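Local coordinates for putative succinylglutamate desuccinylase / aspartoacylase (Shewanella amazonensis, PDB 3FMC), which is probably a zinc-dependent hydrolase acting on ester bonds, related to succinylglutamate desuccinylases and aspartoacylases, at residues 32-37 / 266-271; 57-62 / 257-262; 185-190 / 235-240; 261-266 / 273-278. All coordinates share one frame; numbering follows the deposited sequence. Where two conformers were deposited one is given.

Three of the four contacts share the helix 251-267. Along the chain the partners come as 32-37, 57-62, 185-190 and 235-240 before that helix, and 273-278 after it. Contact 2 lies on the helix's middle turns, contact 4 one turn further on, their centres 9 Å apart and sharing Ile261 and Leu262. Contact 1 takes the C-terminal end, 10 Å from contact 4 centre to centre, with Ser266 in both. Contact 3 stands off the helix, its centre 14 Å from that of contact 1 and 20 Å from that of contact 2, but Tyr264 and Arg268 reach its carboxylate and serine. One helix is thus fixed to a strand, a second helix and its own following loop.

Contact 1: 32-37 / 266-271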
loop_
_atom_site.group_PDB
_atom_site.type_symbol
_atom_site.label_atom_id
_atom_site.label_comp_id
_atom_site.label_asym_id
_atom_site.label_seq_id
_atom_site.Cartn_x
_atom_site.Cartn_y
_atom_site.Cartn_z
ATOM N N ALA C 32 31.679 35.190 -13.306
ATOM C CA ALA C 32 32.323 34.676 -12.133
ATOM C C ALA C 32 31.342 34.456 -11.012
ATOM O O ALA C 32 31.777 34.309 -9.853
ATOM C CB ALA C 32 33.435 35.637 -11.674
ATOM N N GLY C 33 30.048 34.438 -11.327
ATOM C CA GLY C 33 29.034 34.256 -10.298
ATOM C C GLY C 33 29.075 32.848 -9.707
ATOM O O GLY C 33 29.681 31.938 -10.295
ATOM N N PRO C 34 28.474 32.667 -8.526
ATOM C CA PRO C 34 28.453 31.319 -7.980
ATOM C C PRO C 34 27.598 30.373 -8.831
ATOM O O PRO C 34 26.680 30.833 -9.527
ATOM C CB PRO C 34 27.774 31.482 -6.607
ATOM C CG PRO C 34 27.762 32.967 -6.310
ATOM C CD PRO C 34 27.811 33.656 -7.648
ATOM N N SER C 35 27.891 29.080 -8.743
ATOM C CA SER C 35 27.096 28.052 -9.430
ATOM C C SER C 35 25.973 27.586 -8.506
ATOM O O SER C 35 26.106 27.533 -7.273
ATOM C CB SER C 35 27.936 26.864 -9.874
ATOM O OG SER C 35 28.606 26.268 -8.784
ATOM N N VAL C 36 24.873 27.202 -9.119
ATOM C CA VAL C 36 23.666 26.835 -8.367
ATOM C C VAL C 36 23.131 25.497 -8.887
ATOM O O VAL C 36 23.070 25.247 -10.113
ATOM C CB VAL C 36 22.566 27.885 -8.541
ATOM C CG1 VAL C 36 21.359 27.606 -7.629
ATOM C CG2 VAL C 36 23.152 29.331 -8.277
ATOM N N TYR C 37 22.735 24.676 -7.939
ATOM C CA TYR C 37 22.091 23.391 -8.203
ATOM C C TYR C 37 20.726 23.386 -7.501
ATOM O O TYR C 37 20.655 23.644 -6.308
ATOM C CB TYR C 37 22.940 22.245 -7.721
ATOM C CG TYR C 37 22.253 20.898 -7.826
ATOM C CD1 TYR C 37 22.340 20.121 -8.982
ATOM C CD2 TYR C 37 21.510 20.403 -6.760
ATOM C CE1 TYR C 37 21.680 18.851 -9.048
ATOM C CE2 TYR C 37 20.876 19.160 -6.824
ATOM C CZ TYR C 37 20.970 18.390 -7.991
ATOM O OH TYR C 37 20.346 17.163 -8.093
ATOM N N SER C 266 20.042 37.166 -7.250
ATOM C CA SER C 266 20.563 38.545 -7.456
ATOM C C SER C 266 21.513 38.908 -6.299
ATOM O O SER C 266 22.649 39.347 -6.496
ATOM C CB SER C 266 19.392 39.529 -7.578
ATOM O OG SER C 266 19.851 40.857 -7.639
ATOM N N HIS C 267 21.041 38.705 -5.069
ATOM C CA HIS C 267 21.879 38.888 -3.883
ATOM C C HIS C 267 23.249 38.208 -3.957
ATOM O O HIS C 267 24.271 38.794 -3.583
ATOM C CB HIS C 267 21.080 38.503 -2.615
ATOM C CG HIS C 267 21.929 38.187 -1.424
ATOM N ND1 HIS C 267 22.708 39.124 -0.782
ATOM C CD2 HIS C 267 22.051 37.042 -0.710
ATOM C CE1 HIS C 267 23.324 38.551 0.235
ATOM N NE2 HIS C 267 22.933 37.285 0.308
ATOM N N ARG C 268 23.295 36.955 -4.430
ATOM C CA ARG C 268 24.541 36.204 -4.536
ATOM C C ARG C 268 25.321 36.429 -5.824
ATOM O O ARG C 268 26.375 35.840 -6.020
ATOM C CB ARG C 268 24.245 34.706 -4.388
ATOM C CG ARG C 268 23.633 34.309 -3.028
ATOM C CD ARG C 268 24.588 34.577 -1.927
ATOM N NE ARG C 268 25.903 34.027 -2.232
ATOM C CZ ARG C 268 26.273 32.780 -1.954
ATOM N NH1 ARG C 268 25.449 31.947 -1.333
ATOM N NH2 ARG C 268 27.485 32.383 -2.259
ATOM N N GLY C 269 24.817 37.284 -6.688
ATOM C CA GLY C 269 25.502 37.604 -7.929
ATOM C C GLY C 269 25.518 36.531 -8.969
ATOM O O GLY C 269 26.422 36.494 -9.810
ATOM N N VAL C 270 24.496 35.679 -8.935
ATOM C CA VAL C 270 24.318 34.615 -9.923
ATOM C C VAL C 270 23.713 35.205 -11.179
ATOM O O VAL C 270 24.040 34.762 -12.268
ATOM C CB VAL C 270 23.400 33.493 -9.359
ATOM C CG1 VAL C 270 23.028 32.487 -10.516
ATOM C CG2 VAL C 270 24.073 32.820 -8.159
ATOM N N ILE C 271 22.837 36.202 -11.022
ATOM C CA ILE C 271 22.247 36.955 -12.105
ATOM C C ILE C 271 22.746 38.435 -11.955
ATOM O O ILE C 271 23.036 38.869 -10.844
ATOM C CB ILE C 271 20.696 36.837 -12.160
ATOM C CG1 ILE C 271 20.037 37.370 -10.894
ATOM C CG2 ILE C 271 20.309 35.368 -12.378
ATOM C CD1 ILE C 271 18.477 37.353 -10.898
#
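Arg268 presents both its guanidinium and its backbone oxygen to Pro34. NH1 of the guanidinium is hydrogen-bonded to Tyr264 OH and more weakly to Ser237 OG, with Glu187 OE2 as a long, weak ion partner; Arg268 NH2 lies 4.1 Å from Pro34 CG, which approaches the guanidinium obliquely. The arginine chain is bent at chi2 (-64°, which places CD) and again at chi3. The same edge of the proline ring, CG and CD, also rests on the helix end: Pro34 CD is 3.1 Å from Arg268 O, with CG almost as near. That carbonyl belongs to a Schellman motif, in which Gly269 takes positive phi (71°) and Gly269 N bonds back to Ser266 O at 3.0 Å, while Val270 N bonds to Leu265 O. Gly33, having no side chain, can bring its CA to 3.5 Å from Gly269 O in a CA-H...O contact. Beyond it, Val270 CG2 fills the angle between Pro34 CD and Val36 CG2, the two valine methyls meeting at 3.6 Å. The same methyl covers Pro34 O, a buried carbonyl with no polar partner. An alanine in place of Pro34 would probably open a gap beside Arg268 O and Val270 CG2 and leave NH2 without the ring carbon it rests against. The whole contact joins the C-terminal end of helix 251-267 to the run-in of strand 36-40. Ile167 of the adjoining strand 167-174 touches Pro34, Val36, Arg268 and Val270, and Leu265 of the helix completes the packing round both valines.

Contact 2: 57-62 / 257-262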
loop_
_atom_site.group_PDB
_atom_site.type_symbol
_atom_site.label_atom_id
_atom_site.label_comp_id
_atom_site.label_asym_id
_atom_site.label_seq_id
_atom_site.Cartn_x
_atom_site.Cartn_y
_atom_site.Cartn_z
HETATM N N MSE C 57 12.713 28.653 -14.625
HETATM C CA MSE C 57 13.363 28.575 -15.918
HETATM C C MSE C 57 12.760 29.576 -16.919
HETATM O O MSE C 57 13.499 30.186 -17.702
HETATM C CB MSE C 57 13.320 27.146 -16.460
HETATM C CG MSE C 57 14.188 26.246 -15.653
HETATM SE SE MSE C 57 14.374 24.425 -16.401
HETATM C CE MSE C 57 12.579 23.906 -16.601
ATOM N N LYS C 58 11.451 29.742 -16.912
ATOM C CA LYS C 58 10.800 30.706 -17.813
ATOM C C LYS C 58 11.304 32.132 -17.548
ATOM O O LYS C 58 11.510 32.919 -18.496
ATOM C CB LYS C 58 9.283 30.703 -17.651
ATOM C CG LYS C 58 8.599 29.408 -17.984
ATOM C CD LYS C 58 8.823 28.928 -19.373
ATOM C CE LYS C 58 7.946 29.533 -20.392
ATOM N NZ LYS C 58 8.136 28.687 -21.634
ATOM N N LEU C 59 11.468 32.461 -16.264
ATOM C CA LEU C 59 12.005 33.785 -15.861
ATOM C C LEU C 59 13.481 33.938 -16.220
ATOM O O LEU C 59 13.896 34.970 -16.741
ATOM C CB LEU C 59 11.821 33.987 -14.353
ATOM C CG LEU C 59 10.422 34.310 -13.867
ATOM C CD1 LEU C 59 10.305 34.186 -12.358
ATOM C CD2 LEU C 59 10.027 35.670 -14.343
ATOM N N LEU C 60 14.271 32.899 -15.952
ATOM C CA LEU C 60 15.707 32.917 -16.174
ATOM C C LEU C 60 16.048 33.160 -17.626
ATOM O O LEU C 60 17.094 33.723 -17.929
ATOM C CB LEU C 60 16.378 31.664 -15.692
ATOM C CG LEU C 60 16.605 31.612 -14.183
ATOM C CD1 LEU C 60 17.011 30.157 -13.831
ATOM C CD2 LEU C 60 17.646 32.641 -13.699
ATOM N N GLU C 61 15.170 32.747 -18.518
ATOM C CA GLU C 61 15.418 32.971 -19.929
ATOM C C GLU C 61 15.614 34.440 -20.270
ATOM O O GLU C 61 16.247 34.721 -21.277
ATOM C CB GLU C 61 14.322 32.326 -20.772
ATOM C CG GLU C 61 14.533 30.818 -20.781
ATOM C CD GLU C 61 13.366 30.062 -21.315
ATOM O OE1 GLU C 61 12.381 30.702 -21.790
ATOM O OE2 GLU C 61 13.454 28.820 -21.245
ATOM N N HIS C 62 15.139 35.342 -19.405
ATOM C CA HIS C 62 15.216 36.799 -19.575
ATOM C C HIS C 62 16.188 37.550 -18.655
ATOM O O HIS C 62 16.124 38.784 -18.555
ATOM C CB HIS C 62 13.844 37.410 -19.319
ATOM C CG HIS C 62 12.747 36.722 -20.049
ATOM N ND1 HIS C 62 12.766 36.547 -21.417
ATOM C CD2 HIS C 62 11.599 36.157 -19.610
ATOM C CE1 HIS C 62 11.680 35.894 -21.787
ATOM N NE2 HIS C 62 10.953 35.651 -20.711
ATOM N N ASP C 257 7.076 31.899 -5.670
ATOM C CA ASP C 257 8.240 31.220 -5.112
ATOM C C ASP C 257 9.488 31.479 -5.988
ATOM O O ASP C 257 10.586 31.753 -5.493
ATOM C CB ASP C 257 7.994 29.708 -5.062
ATOM C CG ASP C 257 6.802 29.337 -4.220
ATOM O OD1 ASP C 257 6.475 30.071 -3.240
ATOM O OD2 ASP C 257 6.172 28.308 -4.534
ATOM N N ALA C 258 9.312 31.353 -7.296
ATOM C CA ALA C 258 10.429 31.568 -8.243
ATOM C C ALA C 258 10.972 33.008 -8.130
ATOM O O ALA C 258 12.191 33.238 -8.186
ATOM C CB ALA C 258 9.945 31.281 -9.661
ATOM N N GLU C 259 10.073 33.966 -7.890
ATOM C CA GLU C 259 10.484 35.384 -7.762
ATOM C C GLU C 259 11.343 35.591 -6.518
ATOM O O GLU C 259 12.338 36.336 -6.520
ATOM C CB GLU C 259 9.253 36.287 -7.828
ATOM C CG GLU C 259 8.668 36.388 -9.237
ATOM C CD GLU C 259 7.280 37.064 -9.266
ATOM O OE1 GLU C 259 6.693 37.324 -8.189
ATOM O OE2 GLU C 259 6.755 37.303 -10.368
ATOM N N GLY C 260 11.022 34.880 -5.446
ATOM C CA GLY C 260 11.856 34.909 -4.249
ATOM C C GLY C 260 13.228 34.305 -4.465
ATOM O O GLY C 260 14.223 34.832 -4.019
ATOM N N ILE C 261 13.280 33.152 -5.129
ATOM C CA ILE C 261 14.547 32.513 -5.461
ATOM C C ILE C 261 15.389 33.500 -6.275
ATOM O O ILE C 261 16.572 33.665 -6.010
ATOM C CB ILE C 261 14.321 31.218 -6.245
ATOM C CG1 ILE C 261 13.649 30.170 -5.326
ATOM C CG2 ILE C 261 15.654 30.683 -6.803
ATOM C CD1 ILE C 261 13.238 28.862 -5.995
ATOM N N LEU C 262 14.779 34.165 -7.233
ATOM C CA LEU C 262 15.530 35.175 -8.027
ATOM C C LEU C 262 16.139 36.263 -7.155
ATOM O O LEU C 262 17.267 36.704 -7.426
ATOM C CB LEU C 262 14.664 35.783 -9.113
ATOM C CG LEU C 262 14.371 35.046 -10.412
ATOM C CD1 LEU C 262 13.342 35.906 -11.197
ATOM C CD2 LEU C 262 15.649 34.847 -11.194
#
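Leu59 and Leu262 meet without a ring between them, and the one flat side-chain group among the touching residues, the Glu259 carboxylate, stays at the margin. Its nearer oxygen, Glu259 OE2, is 5.1 Å from Leu59 CD1, whereas Glu259 CG comes to 4.2 Å of that methyl. Neither carboxylate face is covered by the other helix: the glutamate contributes its aliphatic stem, extended beyond CG, and sends its charge past the contact. The work is done by methyl groups. Leu59 CD1, placed anti to CA by a chi2 of 167°, projects among Ala258, Glu259 and Leu262, one turn of helix 251-267. It lies 4.0 Å from Ala258 CB and 3.7 Å from Leu262 CD1. The leucine chains cross at a slant, and Leu262 CD1 also rests on Leu59 CB. The other branch of Leu262 turns to the next residue along, Leu262 CD2 standing 3.9 Å from Leu60 CD2 as the two side chains slide past each other in opposite directions. The small Ala258 faces the leucine, and here the backbones come nearest, with Leu59 CA and Ala258 CA 8.1 Å apart. Leu56, Ile271 and Tyr63 also pack on Leu262. On helix 48-60, Met57 and Lys58 touch Tyr326 of the second subunit, whose hydroxyl bonds to Glu61 OE2, so another chain also touches this end of the helix. Across the two segments themselves the contact is wholly apolar: the fit rests on methyl contacts and burial, and no polar pair sets their relative position.

Contact 3: 185-190 / 235-240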
loop_
_atom_site.group_PDB
_atom_site.type_symbol
_atom_site.label_atom_id
_atom_site.label_comp_id
_atom_site.label_asym_id
_atom_site.label_seq_id
_atom_site.Cartn_x
_atom_site.Cartn_y
_atom_site.Cartn_z
ATOM N N GLU C 185 22.373 27.712 10.404
ATOM C CA GLU C 185 22.677 28.850 11.276
ATOM C C GLU C 185 23.754 29.758 10.711
ATOM O O GLU C 185 23.687 30.953 10.928
ATOM C CB GLU C 185 23.072 28.361 12.673
ATOM C CG GLU C 185 21.958 27.715 13.440
ATOM C CD GLU C 185 22.405 27.247 14.794
ATOM O OE1 GLU C 185 23.232 27.958 15.421
ATOM O OE2 GLU C 185 21.953 26.175 15.234
ATOM N N TYR C 186 24.725 29.216 9.968
ATOM C CA TYR C 186 25.814 30.028 9.402
ATOM C C TYR C 186 25.363 31.008 8.268
ATOM O O TYR C 186 26.136 31.903 7.891
ATOM C CB TYR C 186 26.992 29.164 8.910
ATOM C CG TYR C 186 26.692 28.371 7.661
ATOM C CD1 TYR C 186 26.835 28.941 6.399
ATOM C CD2 TYR C 186 26.245 27.045 7.737
ATOM C CE1 TYR C 186 26.520 28.235 5.252
ATOM C CE2 TYR C 186 25.979 26.311 6.587
ATOM C CZ TYR C 186 26.104 26.912 5.348
ATOM O OH TYR C 186 25.829 26.220 4.186
ATOM N N GLU C 187 24.162 30.853 7.705
ATOM C CA GLU C 187 23.682 31.788 6.721
ATOM C C GLU C 187 22.266 32.227 6.997
ATOM O O GLU C 187 21.409 32.200 6.120
ATOM C CB GLU C 187 23.809 31.264 5.278
ATOM C CG GLU C 187 23.721 32.404 4.244
ATOM C CD GLU C 187 23.714 31.906 2.798
ATOM O OE1 GLU C 187 24.076 30.738 2.609
ATOM O OE2 GLU C 187 23.342 32.672 1.868
ATOM N N ARG C 188 22.042 32.670 8.231
ATOM C CA ARG C 188 20.758 33.220 8.652
ATOM C C ARG C 188 20.255 34.337 7.724
ATOM O O ARG C 188 19.052 34.469 7.480
ATOM C CB ARG C 188 20.898 33.717 10.086
ATOM C CG ARG C 188 19.696 34.489 10.546
ATOM C CD ARG C 188 19.760 34.752 12.007
ATOM N NE ARG C 188 18.826 35.808 12.331
ATOM C CZ ARG C 188 18.454 36.119 13.565
ATOM N NH1 ARG C 188 18.943 35.422 14.592
ATOM N NH2 ARG C 188 17.588 37.126 13.754
ATOM N N SER C 189 21.175 35.087 7.122
ATOM C CA SER C 189 20.786 36.139 6.212
ATOM C C SER C 189 20.007 35.680 4.997
ATOM O O SER C 189 19.242 36.470 4.415
ATOM C CB SER C 189 22.025 36.912 5.744
ATOM O OG SER C 189 22.917 36.053 5.044
ATOM N N ALA C 190 20.167 34.413 4.589
ATOM C CA ALA C 190 19.506 33.951 3.372
ATOM C C ALA C 190 17.993 34.113 3.433
ATOM O O ALA C 190 17.345 34.355 2.416
ATOM C CB ALA C 190 19.896 32.469 3.044
ATOM N N ARG C 235 31.936 27.392 2.450
ATOM C CA ARG C 235 31.958 27.710 1.027
ATOM C C ARG C 235 30.810 27.136 0.204
ATOM O O ARG C 235 30.882 27.129 -1.025
ATOM C CB ARG C 235 33.313 27.322 0.426
ATOM C CG ARG C 235 34.495 28.037 1.077
ATOM C CD ARG C 235 34.712 29.447 0.546
ATOM N NE ARG C 235 35.911 30.030 1.154
ATOM C CZ ARG C 235 36.690 30.968 0.609
ATOM N NH1 ARG C 235 36.451 31.435 -0.614
ATOM N NH2 ARG C 235 37.746 31.412 1.283
ATOM N N VAL C 236 29.759 26.672 0.869
ATOM C CA VAL C 236 28.549 26.228 0.169
ATOM C C VAL C 236 27.314 26.645 0.946
ATOM O O VAL C 236 27.305 26.570 2.165
ATOM C CB VAL C 236 28.540 24.686 -0.078
ATOM C CG1 VAL C 236 27.085 24.091 -0.091
ATOM C CG2 VAL C 236 29.349 24.344 -1.379
ATOM N N SER C 237 26.284 27.069 0.215
ATOM C CA SER C 237 25.002 27.435 0.774
ATOM C C SER C 237 24.085 26.253 0.402
ATOM O O SER C 237 24.126 25.799 -0.712
ATOM C CB SER C 237 24.496 28.736 0.174
ATOM O OG SER C 237 25.359 29.789 0.576
ATOM N N ALA C 238 23.272 25.779 1.338
ATOM C CA ALA C 238 22.338 24.662 1.083
ATOM C C ALA C 238 21.109 24.919 1.925
ATOM O O ALA C 238 21.163 24.929 3.177
ATOM C CB ALA C 238 22.956 23.315 1.399
ATOM N N LEU C 239 20.022 25.168 1.214
ATOM C CA LEU C 239 18.735 25.551 1.812
ATOM C C LEU C 239 17.645 24.619 1.297
ATOM O O LEU C 239 17.700 24.169 0.143
ATOM C CB LEU C 239 18.425 26.975 1.356
ATOM C CG LEU C 239 19.548 27.956 1.754
ATOM C CD1 LEU C 239 19.819 28.889 0.644
ATOM C CD2 LEU C 239 19.175 28.652 3.037
ATOM N N THR C 240 16.627 24.367 2.133
ATOM C CA THR C 240 15.507 23.517 1.738
ATOM C C THR C 240 14.254 24.347 1.837
ATOM O O THR C 240 13.927 24.842 2.892
ATOM C CB THR C 240 15.447 22.246 2.630
ATOM O OG1 THR C 240 16.713 21.569 2.565
ATOM C CG2 THR C 240 14.322 21.316 2.228
HETATM O O HOH W 1 23.367 28.093 3.625
#
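At the start of strand 237-243, in the catalytic domain of the aspartoacylase family, Tyr186 and Glu187 bring in the loop that follows strand 176-184. Tyr186 CG sits in the crowded position between the backbone N and carbonyl carbon (chi1 71°), and the hydroxyl at the far end of the ring makes a short bond, Tyr186 OH to Val236 O, of 2.5 Å. The carbonyl oxygen meets the ring at its edge, near its plane, and Trp219 packs edge-to-face on the same tyrosine. Next along the strand, Ser237 OG donates to Glu187 OE1 at 2.6 Å, on the syn side but 27° out of the carboxylate plane. The other oxygen, Glu187 OE2, shares a hydrogen bond with Tyr264 OH. One water ties the group together, donating to Glu187 OE1 at 2.9 Å and, weakly, to Tyr186 OH, while accepting from Ala238 N at 3.3 Å. Thus OE1 is gripped by a serine and a water, which probably favours the charged carboxylate. Beyond this polar cluster the contact closes with two methyls, Ala190 CB 3.9 Å from Leu239 CD2.

Contact 4: 261-266 / 273-278; sequences ILAYLS and ETVLPK
Ser266 OG works both ways with the chain that follows the helix. It donates to Glu273 O at 2.7 Å, in the carbonyl plane and on a lone pair, and it accepts from Val275 N at 3.0 Å with an N-H...O angle of 151°. A chi1 of 174°, anti to the backbone N, sets the oxygen between these two groups. An alanine in place of Ser266 would probably leave the Glu273 carbonyl and the Val275 N-H without these mates and let the passing chain lift. One turn back, a water bridges the backbones, donating to Ala263 O at 2.8 Å and to Val275 O at 2.6 Å. Ala263 CA also meets Val275 O at 3.5 Å in a CA-H...O contact. Val275 then packs inward: its CG1, anti to the backbone N, lies over Ala263 CA and reaches Ala263 CB at 4.2 Å, with Leu262 CB just beyond, while Val275 CB stands 3.8 Å from Ser266 CB. Glu273 OE1 is hydrogen-bonded to Glu64 N. After helix 251-267 ends, the chain thus doubles back along it in an extended, irregular run towards strand 283-286.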
loop_
_atom_site.group_PDB
_atom_site.type_symbol
_atom_site.label_atom_id
_atom_site.label_comp_id
_atom_site.label_asym_id
_atom_site.label_seq_id
_atom_site.Cartn_x
_atom_site.Cartn_y
_atom_site.Cartn_z
ATOM N N ILE C 261 13.280 33.152 -5.129
ATOM C CA ILE C 261 14.547 32.513 -5.461
ATOM C C ILE C 261 15.389 33.500 -6.275
ATOM O O ILE C 261 16.572 33.665 -6.010
ATOM C CB ILE C 261 14.321 31.218 -6.245
ATOM C CG1 ILE C 261 13.649 30.170 -5.326
ATOM C CG2 ILE C 261 15.654 30.683 -6.803
ATOM C CD1 ILE C 261 13.238 28.862 -5.995
ATOM N N LEU C 262 14.779 34.165 -7.233
ATOM C CA LEU C 262 15.530 35.175 -8.027
ATOM C C LEU C 262 16.139 36.263 -7.155
ATOM O O LEU C 262 17.267 36.704 -7.426
ATOM C CB LEU C 262 14.664 35.783 -9.113
ATOM C CG LEU C 262 14.371 35.046 -10.412
ATOM C CD1 LEU C 262 13.342 35.906 -11.197
ATOM C CD2 LEU C 262 15.649 34.847 -11.194
ATOM N N ALA C 263 15.410 36.738 -6.143
ATOM C CA ALA C 263 15.987 37.747 -5.215
ATOM C C ALA C 263 17.284 37.211 -4.560
ATOM O O ALA C 263 18.273 37.937 -4.405
ATOM C CB ALA C 263 14.966 38.176 -4.152
ATOM N N TYR C 264 17.297 35.926 -4.132
ATOM C CA TYR C 264 18.471 35.327 -3.556
ATOM C C TYR C 264 19.594 35.255 -4.589
ATOM O O TYR C 264 20.729 35.561 -4.295
ATOM C CB TYR C 264 18.182 33.918 -2.975
ATOM C CG TYR C 264 19.370 33.318 -2.287
ATOM C CD1 TYR C 264 19.815 33.804 -1.076
ATOM C CD2 TYR C 264 20.059 32.234 -2.845
ATOM C CE1 TYR C 264 20.911 33.290 -0.455
ATOM C CE2 TYR C 264 21.163 31.704 -2.210
ATOM C CZ TYR C 264 21.577 32.213 -1.005
ATOM O OH TYR C 264 22.681 31.704 -0.338
ATOM N N LEU C 265 19.247 34.849 -5.802
ATOM C CA LEU C 265 20.246 34.735 -6.885
ATOM C C LEU C 265 20.861 36.116 -7.222
ATOM O O LEU C 265 22.055 36.205 -7.470
ATOM C CB LEU C 265 19.584 34.097 -8.105
ATOM C CG LEU C 265 19.078 32.653 -7.938
ATOM C CD1 LEU C 265 18.614 32.065 -9.271
ATOM C CD2 LEU C 265 20.127 31.804 -7.267
ATOM N N SER C 266 20.042 37.166 -7.250
ATOM C CA SER C 266 20.563 38.545 -7.456
ATOM C C SER C 266 21.513 38.908 -6.299
ATOM O O SER C 266 22.649 39.347 -6.496
ATOM C CB SER C 266 19.392 39.529 -7.578
ATOM O OG SER C 266 19.851 40.857 -7.639
ATOM N N GLU C 273 21.121 41.256 -12.853
ATOM C CA GLU C 273 20.038 42.144 -12.511
ATOM C C GLU C 273 19.779 42.301 -11.022
ATOM O O GLU C 273 20.038 41.392 -10.243
ATOM C CB GLU C 273 18.729 41.671 -13.151
ATOM C CG GLU C 273 18.626 41.842 -14.638
ATOM C CD GLU C 273 19.327 40.787 -15.467
ATOM O OE1 GLU C 273 19.994 39.849 -14.948
ATOM O OE2 GLU C 273 19.189 40.918 -16.694
ATOM N N THR C 274 19.271 43.473 -10.658
ATOM C CA THR C 274 18.839 43.742 -9.311
ATOM C C THR C 274 17.424 43.196 -9.138
ATOM O O THR C 274 16.515 43.549 -9.889
ATOM C CB THR C 274 18.837 45.277 -9.041
ATOM O OG1 THR C 274 20.141 45.786 -9.281
ATOM C CG2 THR C 274 18.411 45.588 -7.595
ATOM N N VAL C 275 17.258 42.286 -8.169
ATOM C CA VAL C 275 15.964 41.753 -7.776
ATOM C C VAL C 275 15.987 41.852 -6.262
ATOM O O VAL C 275 16.769 41.178 -5.589
ATOM C CB VAL C 275 15.731 40.321 -8.259
ATOM C CG1 VAL C 275 14.304 39.865 -7.903
ATOM C CG2 VAL C 275 15.935 40.222 -9.753
ATOM N N LEU C 276 15.194 42.779 -5.729
ATOM C CA LEU C 276 15.164 43.034 -4.269
ATOM C C LEU C 276 14.127 42.152 -3.579
ATOM O O LEU C 276 13.119 41.800 -4.178
ATOM C CB LEU C 276 14.863 44.515 -3.949
ATOM C CG LEU C 276 15.911 45.550 -4.356
ATOM C CD1 LEU C 276 15.490 46.935 -3.868
ATOM C CD2 LEU C 276 17.281 45.188 -3.789
ATOM N N PRO C 277 14.369 41.797 -2.310
ATOM C CA PRO C 277 13.415 40.933 -1.607
ATOM C C PRO C 277 12.040 41.539 -1.457
ATOM O O PRO C 277 11.900 42.784 -1.295
ATOM C CB PRO C 277 14.040 40.783 -0.212
ATOM C CG PRO C 277 15.447 41.057 -0.401
ATOM C CD PRO C 277 15.490 42.152 -1.439
ATOM N N LYS C 278 11.035 40.665 -1.535
ATOM C CA LYS C 278 9.656 41.061 -1.325
ATOM C C LYS C 278 9.537 41.556 0.102
ATOM O O LYS C 278 10.053 40.918 1.022
ATOM C CB LYS C 278 8.736 39.891 -1.531
ATOM C CG LYS C 278 7.271 40.207 -1.343
ATOM C CD LYS C 278 6.456 38.951 -1.562
ATOM C CE LYS C 278 4.958 39.190 -1.352
ATOM N NZ LYS C 278 4.290 37.874 -1.239
HETATM O O HOH W 2 17.904 40.511 -3.397
#